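Local atomic coordinates of putative isochorismatase (Bordetella bronchiseptica, PDB entry 3UAO), a protein that catalyses the hydrolysis of maleamate to maleate and ammonia, a step in the bacterial degradation of nicotinate (vitamin B3). Residues I49-N54 with S91-A96; D101-S106 with R138-S143; E72-V77 with S191-D196. All blocks are in the same frame, centred on the assembly; numbering follows the deposited sequence.

Interaction 1: residues I49-N54 with S91-A96; sequences IVDFVN and SRIVYA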
loop_
_atom_site.group_PDB
_atom_site.type_symbol
_atom_site.label_atom_id
_atom_site.label_comp_id
_atom_site.label_asym_id
_atom_site.label_seq_id
_atom_site.Cartn_x
_atom_site.Cartn_y
_atom_site.Cartn_z
ATOM N N ILE A 49 15.479 -11.416 -6.350
ATOM C CA ILE A 49 16.419 -12.039 -5.446
ATOM C C ILE A 49 16.329 -11.306 -4.110
ATOM O O ILE A 49 16.738 -10.144 -3.998
ATOM C CB ILE A 49 17.849 -11.956 -5.985
ATOM C CG1 ILE A 49 17.939 -12.509 -7.416
ATOM C CG2 ILE A 49 18.804 -12.716 -5.098
ATOM C CD1 ILE A 49 19.304 -12.335 -8.037
ATOM N N VAL A 50 15.804 -11.950 -3.079
ATOM C CA VAL A 50 15.573 -11.202 -1.837
ATOM C C VAL A 50 16.677 -11.362 -0.789
ATOM O O VAL A 50 16.956 -12.445 -0.341
ATOM C CB VAL A 50 14.076 -11.335 -1.270
ATOM C CG1 VAL A 50 13.179 -12.084 -2.220
ATOM C CG2 VAL A 50 14.019 -11.867 0.092
ATOM N N ASP A 51 17.336 -10.255 -0.480
ATOM C CA ASP A 51 18.276 -10.145 0.634
ATOM C C ASP A 51 19.470 -11.083 0.644
ATOM O O ASP A 51 19.986 -11.429 1.707
ATOM C CB ASP A 51 17.531 -10.281 1.971
ATOM C CG ASP A 51 16.525 -9.213 2.172
ATOM O OD1 ASP A 51 16.563 -8.207 1.435
ATOM O OD2 ASP A 51 15.676 -9.399 3.061
ATOM N N PHE A 52 19.949 -11.479 -0.512
ATOM C CA PHE A 52 21.205 -12.220 -0.551
ATOM C C PHE A 52 22.372 -11.263 -0.326
ATOM O O PHE A 52 23.102 -10.940 -1.263
ATOM C CB PHE A 52 21.354 -12.992 -1.863
ATOM C CG PHE A 52 20.762 -14.364 -1.823
ATOM C CD1 PHE A 52 20.534 -15.002 -0.615
ATOM C CD2 PHE A 52 20.481 -15.043 -3.006
ATOM C CE1 PHE A 52 20.039 -16.281 -0.603
ATOM C CE2 PHE A 52 20.001 -16.312 -2.991
ATOM C CZ PHE A 52 19.780 -16.940 -1.805
ATOM N N VAL A 53 22.526 -10.833 0.934
ATOM C CA VAL A 53 23.482 -9.793 1.314
ATOM C C VAL A 53 24.524 -10.407 2.237
ATOM O O VAL A 53 24.255 -11.425 2.869
ATOM C CB VAL A 53 22.777 -8.563 1.961
ATOM C CG1 VAL A 53 21.759 -7.977 0.998
ATOM C CG2 VAL A 53 22.112 -8.914 3.267
ATOM N N ASN A 54 25.720 -9.819 2.294
ATOM C CA ASN A 54 26.870 -10.436 3.003
ATOM C C ASN A 54 26.519 -10.943 4.431
ATOM O O ASN A 54 27.033 -11.964 4.880
ATOM C CB ASN A 54 28.067 -9.458 3.085
ATOM C CG ASN A 54 28.684 -9.120 1.721
ATOM O OD1 ASN A 54 28.906 -7.945 1.381
ATOM N ND2 ASN A 54 28.963 -10.142 0.940
ATOM N N SER A 91 16.696 -7.041 -3.555
ATOM C CA SER A 91 16.241 -6.398 -2.353
ATOM C C SER A 91 17.407 -6.398 -1.362
ATOM O O SER A 91 18.293 -7.257 -1.386
ATOM C CB SER A 91 15.004 -7.140 -1.785
ATOM O OG SER A 91 15.347 -8.050 -0.756
ATOM N N ARG A 92 17.389 -5.416 -0.483
ATOM C CA ARG A 92 18.384 -5.281 0.583
ATOM C C ARG A 92 17.635 -4.710 1.758
ATOM O O ARG A 92 16.773 -3.866 1.539
ATOM C CB ARG A 92 19.470 -4.258 0.204
ATOM C CG ARG A 92 20.343 -4.624 -0.985
ATOM C CD ARG A 92 21.258 -3.486 -1.363
ATOM N NE ARG A 92 22.031 -3.069 -0.193
ATOM C CZ ARG A 92 22.522 -1.851 0.029
ATOM N NH1 ARG A 92 22.366 -0.866 -0.839
ATOM N NH2 ARG A 92 23.163 -1.630 1.151
ATOM N N ILE A 93 17.911 -5.182 2.981
ATOM C CA ILE A 93 17.413 -4.521 4.181
ATOM C C ILE A 93 18.360 -3.382 4.456
ATOM O O ILE A 93 19.597 -3.561 4.446
ATOM C CB ILE A 93 17.274 -5.473 5.371
ATOM C CG1 ILE A 93 16.163 -6.492 5.089
ATOM C CG2 ILE A 93 16.860 -4.737 6.670
ATOM C CD1 ILE A 93 16.021 -7.615 6.147
ATOM N N VAL A 94 17.792 -2.177 4.582
ATOM C CA VAL A 94 18.549 -0.967 4.925
ATOM C C VAL A 94 17.784 -0.077 5.903
ATOM O O VAL A 94 16.678 0.390 5.609
ATOM C CB VAL A 94 18.859 -0.131 3.694
ATOM C CG1 VAL A 94 19.449 1.255 4.118
ATOM C CG2 VAL A 94 19.790 -0.863 2.731
ATOM N N TYR A 95 18.378 0.178 7.059
ATOM C CA TYR A 95 17.898 1.228 7.972
ATOM C C TYR A 95 18.782 2.466 7.874
ATOM O O TYR A 95 19.910 2.386 7.375
ATOM C CB TYR A 95 17.923 0.733 9.406
ATOM C CG TYR A 95 16.871 -0.322 9.731
ATOM C CD1 TYR A 95 15.681 0.024 10.370
ATOM C CD2 TYR A 95 17.087 -1.644 9.451
ATOM C CE1 TYR A 95 14.725 -0.922 10.683
ATOM C CE2 TYR A 95 16.114 -2.618 9.755
ATOM C CZ TYR A 95 14.945 -2.239 10.369
ATOM O OH TYR A 95 13.985 -3.163 10.681
ATOM N N ALA A 96 18.261 3.587 8.395
ATOM C CA ALA A 96 19.006 4.834 8.521
ATOM C C ALA A 96 20.131 4.706 9.557
ATOM O O ALA A 96 19.949 4.093 10.593
ATOM C CB ALA A 96 18.066 6.022 8.891
HETATM O O HOH W 1 19.382 -9.948 -3.083
#

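Interaction 2: residues D101-S106 with R138-S143; sequences DGNIFS and RKSTPS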
loop_
_atom_site.group_PDB
_atom_site.type_symbol
_atom_site.label_atom_id
_atom_site.label_comp_id
_atom_site.label_asym_id
_atom_site.label_seq_id
_atom_site.Cartn_x
_atom_site.Cartn_y
_atom_site.Cartn_z
ATOM N N ASP A 101 14.541 5.229 11.317
ATOM C CA ASP A 101 13.461 4.350 10.905
ATOM C C ASP A 101 13.439 3.007 11.641
ATOM O O ASP A 101 12.902 2.058 11.115
ATOM C CB ASP A 101 13.538 4.125 9.389
ATOM C CG ASP A 101 14.870 3.609 8.934
ATOM O OD1 ASP A 101 15.833 3.546 9.728
ATOM O OD2 ASP A 101 14.967 3.311 7.745
ATOM N N GLY A 102 14.043 2.947 12.837
ATOM C CA GLY A 102 14.018 1.762 13.718
ATOM C C GLY A 102 12.550 1.417 13.983
ATOM O O GLY A 102 11.744 2.318 14.224
ATOM N N ASN A 103 12.179 0.140 13.899
ATOM C CA ASN A 103 10.760 -0.201 13.800
ATOM C C ASN A 103 10.381 -1.410 14.658
ATOM O O ASN A 103 11.070 -1.700 15.623
ATOM C CB ASN A 103 10.343 -0.300 12.321
ATOM C CG ASN A 103 11.013 -1.439 11.600
ATOM O OD1 ASN A 103 11.724 -2.252 12.222
ATOM N ND2 ASN A 103 10.798 -1.512 10.268
ATOM N N ILE A 104 9.261 -2.075 14.365
ATOM C CA ILE A 104 8.823 -3.196 15.188
ATOM C C ILE A 104 9.700 -4.401 14.852
ATOM O O ILE A 104 10.273 -5.027 15.742
ATOM C CB ILE A 104 7.346 -3.466 14.977
ATOM C CG1 ILE A 104 6.557 -2.176 15.169
ATOM C CG2 ILE A 104 6.810 -4.506 15.951
ATOM C CD1 ILE A 104 6.847 -1.500 16.503
ATOM N N PHE A 105 9.869 -4.692 13.565
ATOM C CA PHE A 105 10.779 -5.744 13.113
ATOM C C PHE A 105 12.142 -5.722 13.800
ATOM O O PHE A 105 12.682 -6.806 14.140
ATOM C CB PHE A 105 11.004 -5.561 11.619
ATOM C CG PHE A 105 11.728 -6.694 10.936
ATOM C CD1 PHE A 105 11.591 -8.012 11.350
ATOM C CD2 PHE A 105 12.488 -6.433 9.824
ATOM C CE1 PHE A 105 12.240 -9.059 10.671
ATOM C CE2 PHE A 105 13.156 -7.468 9.157
ATOM C CZ PHE A 105 13.034 -8.779 9.590
ATOM N N SER A 106 12.743 -4.527 13.933
ATOM C CA SER A 106 14.087 -4.403 14.539
ATOM C C SER A 106 14.095 -4.383 16.087
ATOM O O SER A 106 15.148 -4.287 16.686
ATOM C CB SER A 106 14.851 -3.176 14.010
ATOM O OG SER A 106 14.295 -1.943 14.416
ATOM N N ARG A 138 15.215 -1.209 -1.426
ATOM C CA ARG A 138 15.642 -1.126 -0.047
ATOM C C ARG A 138 14.430 -1.172 0.811
ATOM O O ARG A 138 13.410 -0.567 0.488
ATOM C CB ARG A 138 16.365 0.175 0.210
ATOM C CG ARG A 138 17.822 0.204 -0.307
ATOM C CD ARG A 138 18.202 1.636 -0.662
ATOM N NE ARG A 138 19.576 1.739 -1.127
ATOM C CZ ARG A 138 19.965 1.887 -2.400
ATOM N NH1 ARG A 138 19.079 1.973 -3.394
ATOM N NH2 ARG A 138 21.275 1.984 -2.669
ATOM N N LYS A 139 14.534 -1.894 1.929
ATOM C CA LYS A 139 13.394 -2.132 2.750
ATOM C C LYS A 139 13.850 -2.177 4.187
ATOM O O LYS A 139 15.020 -2.419 4.464
ATOM C CB LYS A 139 12.723 -3.445 2.321
ATOM C CG LYS A 139 13.517 -4.757 2.614
ATOM C CD LYS A 139 13.046 -5.855 1.681
ATOM C CE LYS A 139 13.582 -7.260 2.023
ATOM N NZ LYS A 139 13.481 -7.584 3.493
ATOM N N SER A 140 12.925 -1.886 5.093
ATOM C CA SER A 140 13.143 -2.017 6.503
ATOM C C SER A 140 12.159 -3.034 7.093
ATOM O O SER A 140 12.022 -3.115 8.292
ATOM C CB SER A 140 12.919 -0.654 7.152
ATOM O OG SER A 140 11.696 -0.075 6.697
ATOM N N THR A 141 11.472 -3.798 6.237
ATOM C CA THR A 141 10.534 -4.866 6.660
ATOM C C THR A 141 10.875 -6.166 5.922
ATOM O O THR A 141 11.747 -6.154 5.031
ATOM C CB THR A 141 9.131 -4.442 6.313
ATOM O OG1 THR A 141 9.075 -4.116 4.918
ATOM C CG2 THR A 141 8.784 -3.204 7.101
ATOM N N PRO A 142 10.233 -7.296 6.282
ATOM C CA PRO A 142 10.537 -8.567 5.616
ATOM C C PRO A 142 10.271 -8.640 4.108
ATOM O O PRO A 142 11.097 -9.189 3.349
ATOM C CB PRO A 142 9.633 -9.574 6.338
ATOM C CG PRO A 142 9.290 -8.932 7.618
ATOM C CD PRO A 142 9.273 -7.472 7.396
ATOM N N SER A 143 9.143 -8.113 3.658
ATOM C CA SER A 143 8.740 -8.251 2.236
ATOM C C SER A 143 9.325 -7.203 1.318
ATOM O O SER A 143 9.317 -6.048 1.629
ATOM C CB SER A 143 7.218 -8.180 2.114
ATOM O OG SER A 143 6.811 -7.944 0.774
HETATM O O HOH W 2 11.206 1.389 9.160
#

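Interaction 3: residues E72-V77 with S191-D196; sequences ETTRTV and SDCVGD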
loop_
_atom_site.group_PDB
_atom_site.type_symbol
_atom_site.label_atom_id
_atom_site.label_comp_id
_atom_site.label_asym_id
_atom_site.label_seq_id
_atom_site.Cartn_x
_atom_site.Cartn_y
_atom_site.Cartn_z
ATOM N N GLU A 72 24.784 -19.430 -4.581
ATOM C CA GLU A 72 25.435 -19.933 -5.783
ATOM C C GLU A 72 24.530 -20.508 -6.847
ATOM O O GLU A 72 24.789 -20.292 -8.042
ATOM C CB GLU A 72 26.422 -21.034 -5.418
ATOM C CG GLU A 72 27.646 -20.491 -4.831
ATOM C CD GLU A 72 28.335 -19.556 -5.772
ATOM O OE1 GLU A 72 28.467 -19.912 -6.996
ATOM O OE2 GLU A 72 28.723 -18.478 -5.250
ATOM N N THR A 73 23.532 -21.301 -6.435
ATOM C CA THR A 73 22.611 -21.871 -7.403
ATOM C C THR A 73 21.907 -20.713 -8.135
ATOM O O THR A 73 21.775 -20.736 -9.363
ATOM C CB THR A 73 21.613 -22.844 -6.756
ATOM O OG1 THR A 73 22.322 -23.882 -6.063
ATOM C CG2 THR A 73 20.728 -23.468 -7.807
ATOM N N THR A 74 21.543 -19.667 -7.395
ATOM C CA THR A 74 20.880 -18.492 -7.977
ATOM C C THR A 74 21.685 -17.821 -9.099
ATOM O O THR A 74 21.103 -17.240 -10.009
ATOM C CB THR A 74 20.542 -17.418 -6.883
ATOM O OG1 THR A 74 19.685 -17.987 -5.877
ATOM C CG2 THR A 74 19.898 -16.181 -7.508
ATOM N N ARG A 75 23.008 -17.894 -9.047
ATOM C CA ARG A 75 23.817 -17.307 -10.122
ATOM C C ARG A 75 23.377 -17.737 -11.503
ATOM O O ARG A 75 23.332 -16.908 -12.412
ATOM C CB ARG A 75 25.274 -17.681 -10.005
ATOM C CG ARG A 75 25.919 -17.194 -8.749
ATOM C CD ARG A 75 27.358 -17.685 -8.686
ATOM N NE ARG A 75 28.223 -17.029 -9.663
ATOM C CZ ARG A 75 29.541 -16.990 -9.572
ATOM N NH1 ARG A 75 30.163 -17.573 -8.549
ATOM N NH2 ARG A 75 30.240 -16.366 -10.505
ATOM N N THR A 76 23.072 -19.021 -11.658
ATOM C CA THR A 76 22.642 -19.577 -12.942
ATOM C C THR A 76 21.307 -18.973 -13.374
ATOM O O THR A 76 21.061 -18.770 -14.568
ATOM C CB THR A 76 22.513 -21.131 -12.898
ATOM O OG1 THR A 76 23.696 -21.698 -12.347
ATOM C CG2 THR A 76 22.302 -21.701 -14.292
ATOM N N VAL A 77 20.465 -18.647 -12.400
ATOM C CA VAL A 77 19.179 -18.033 -12.684
ATOM C C VAL A 77 19.295 -16.585 -13.122
ATOM O O VAL A 77 18.659 -16.189 -14.102
ATOM C CB VAL A 77 18.236 -18.142 -11.507
ATOM C CG1 VAL A 77 16.928 -17.429 -11.811
ATOM C CG2 VAL A 77 17.985 -19.609 -11.220
ATOM N N SER A 191 13.031 -23.460 -5.283
ATOM C CA SER A 191 13.254 -24.224 -4.050
ATOM C C SER A 191 14.719 -24.440 -3.705
ATOM O O SER A 191 15.032 -24.652 -2.538
ATOM C CB SER A 191 12.581 -25.601 -4.114
ATOM O OG SER A 191 13.030 -26.358 -5.238
ATOM N N ASP A 192 15.592 -24.434 -4.721
ATOM C CA ASP A 192 17.014 -24.636 -4.534
ATOM C C ASP A 192 17.766 -23.308 -4.560
ATOM O O ASP A 192 18.988 -23.304 -4.472
ATOM C CB ASP A 192 17.602 -25.689 -5.525
ATOM C CG ASP A 192 17.479 -25.292 -7.004
ATOM O OD1 ASP A 192 16.564 -24.510 -7.374
ATOM O OD2 ASP A 192 18.304 -25.772 -7.826
ATOM N N CYS A 193 17.029 -22.199 -4.634
ATOM C CA CYS A 193 17.595 -20.855 -4.611
ATOM C C CYS A 193 17.078 -19.969 -3.467
ATOM O O CYS A 193 17.319 -18.732 -3.427
ATOM C CB CYS A 193 17.287 -20.156 -5.924
ATOM S SG CYS A 193 18.111 -20.863 -7.333
ATOM N N VAL A 194 16.383 -20.583 -2.526
ATOM C CA VAL A 194 15.989 -19.882 -1.322
ATOM C C VAL A 194 16.691 -20.620 -0.208
ATOM O O VAL A 194 16.753 -21.831 -0.236
ATOM C CB VAL A 194 14.420 -19.810 -1.199
ATOM C CG1 VAL A 194 13.815 -18.995 -2.409
ATOM C CG2 VAL A 194 13.799 -21.144 -1.161
ATOM N N GLY A 195 17.276 -19.926 0.751
ATOM C CA GLY A 195 17.917 -20.632 1.863
ATOM C C GLY A 195 17.513 -20.109 3.211
ATOM O O GLY A 195 17.038 -18.992 3.341
ATOM N N ASP A 196 17.662 -20.932 4.230
ATOM C CA ASP A 196 17.365 -20.469 5.570
ATOM C C ASP A 196 18.522 -20.839 6.482
ATOM O O ASP A 196 19.351 -21.677 6.128
ATOM C CB ASP A 196 16.052 -21.092 6.058
ATOM C CG ASP A 196 15.353 -20.243 7.078
ATOM O OD1 ASP A 196 14.109 -20.149 7.054
ATOM O OD2 ASP A 196 16.060 -19.659 7.908
#

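Interaction 1: residues I49-N54 with S91-A96
D51 and S91 meet where two neighbouring parallel strands, 45-50 and 87-93, reach the C-terminal end of the parallel sheet, where isochorismatase-like hydrolases carry the catalytic centre. S91 N donates to I49 O (N to O 3.1 Å, 154° at the hydrogen), and D51 N gives a longer, more bent bond to S91 O, 3.3 Å from D51 N. Beyond V50 the chain leaves the sheet: D51 takes a left-handed backbone conformation, and an inverse gamma turn centred on F52 follows. A water donates to I49 O and accepts from F52 N, tying the strand end to the turn.

The D51 carboxylate turns back toward strand 87-93, its CG anti to its own carbonyl carbon (chi1 -62°). OD1 receives the S91 hydroxyl, with OG 2.5 Å from D51 OD1 and well above the carboxylate plane. OD2 rests against the aliphatic end of I93, 3.6 Å from both CG1 and CD1, and forms a salt bridge with K139. With one oxygen tied to S91 and the other to K139, the carboxylate is restrained in rotation. D51 and K139 probably supply the Asp and Lys of the family's Cys-Asp-Lys triad, with C172, found here oxidised, as the nucleophile; a bound acetate lies about 5 Å from the D51 side chain.

V53 CG1 touches R92 CG at 4.1 Å, while the guanidinium of R92 pairs with E117. F52 packs on helix 67-84 through A70, I71 and T74, and S91 and I93 touch K139 of the adjacent strand 135-139.

Interaction 2: residues D101-S106 with R138-S143
N103 and F105 both direct their side chains at the loop that follows strand 135-139, one reaching its backbone through an amide, the other laying a ring face against P142. N103 ND2 donates to S140 O over 2.8 Å, nearly straight at 159°; the oxygen lies in the plane of the amide, whereas the donor stands above the plane of the S140 carbonyl. OD1 of the same amide accepts from S106 N and is also hydrogen-bonded to Y95 OH; N103 N of the backbone donates to S106 OG, completing a capping box in the turn that leads into helix 105-108. With CG anti to the backbone N (chi1 -170°), the F105 ring reaches P142, whose CD sits over its face in a CH-pi contact, 4.2 Å from the centroid, while S140 O lies at the ring edge, 3.7 Å from F105 CD2. A bound acetate lies about 5 Å from the F105 side chain. M181 of the second subunit packs on F105 and P142.

K139 NZ bonds to both T141 O and P142 O as well as pairing with D51. Three successive loop carbonyls are thus gripped, S140 by N103 and the next two by the probable catalytic lysine, which probably helps to position K139.

Interaction 3: residues E72-V77 with S191-D196
T73, T74 and V77, on one side of helix 67-84, close around the C193 side chain without a hydrogen bond between the segments. The closest packing is at T74, whose OG1 lies 3.2 Å from C193 CB; this hydroxyl is directed back to A70 O in its own helix, so it meets the cysteine by contact alone. C193 SG fits against the helix backbone, 3.6 Å from T74 N, with T73 CG2 at 3.7 Å and V77 CG2 at 4.1 Å. With T73 OG1 anti to the carbonyl carbon (chi1 -57°) and bonded to A69 O, CG2 lies anti to the backbone N and faces the other segment. T73 is packed closely against D192 too: their side chains cross at about a right angle, T73 CG2 approaching D192 OD2 to 3.3 Å, and the carboxylate oxygen has its polar partner in H219 ND1.

The helix joins strand 45-50 to strand 87-93 in the Rossmann-like sheet of this fold, and here it packs against the corner at residues 191-193 that interrupts strand 186-195. H219 of helix 219-224 packs on T73, V77 and C193, and A165 of strand 161-167 on T74 and C193.

On the side of the helix turned from C193, by contrast, E72 and R75 are exposed and form a salt bridge of their own, in which R75 NH1 lies 3.3 Å from E72 OE1, on the syn lone-pair side.

In the fold
From the N terminus, 49-54 comes first, at the end of strand 45-50, and helix 67-84 then supplies 72-77 before 91-96 closes interaction 1. Interaction 2 opens at 101-106 and closes at 138-143, after interaction 1 is complete. Only at 191-196 does interaction 3 close, so its loop encloses all of interaction 2 and crosses interaction 1. Interactions 1 and 2 touch through neighbouring strands, V94 N lying 2.8 Å from K139 O, and both reach the probable active site. Interactions 1 and 3 meet at F52, which packs on T74 and C193. Interactions 2 and 3 stay about 11 Å apart at their nearest atoms, on opposite sides of the chain's centre.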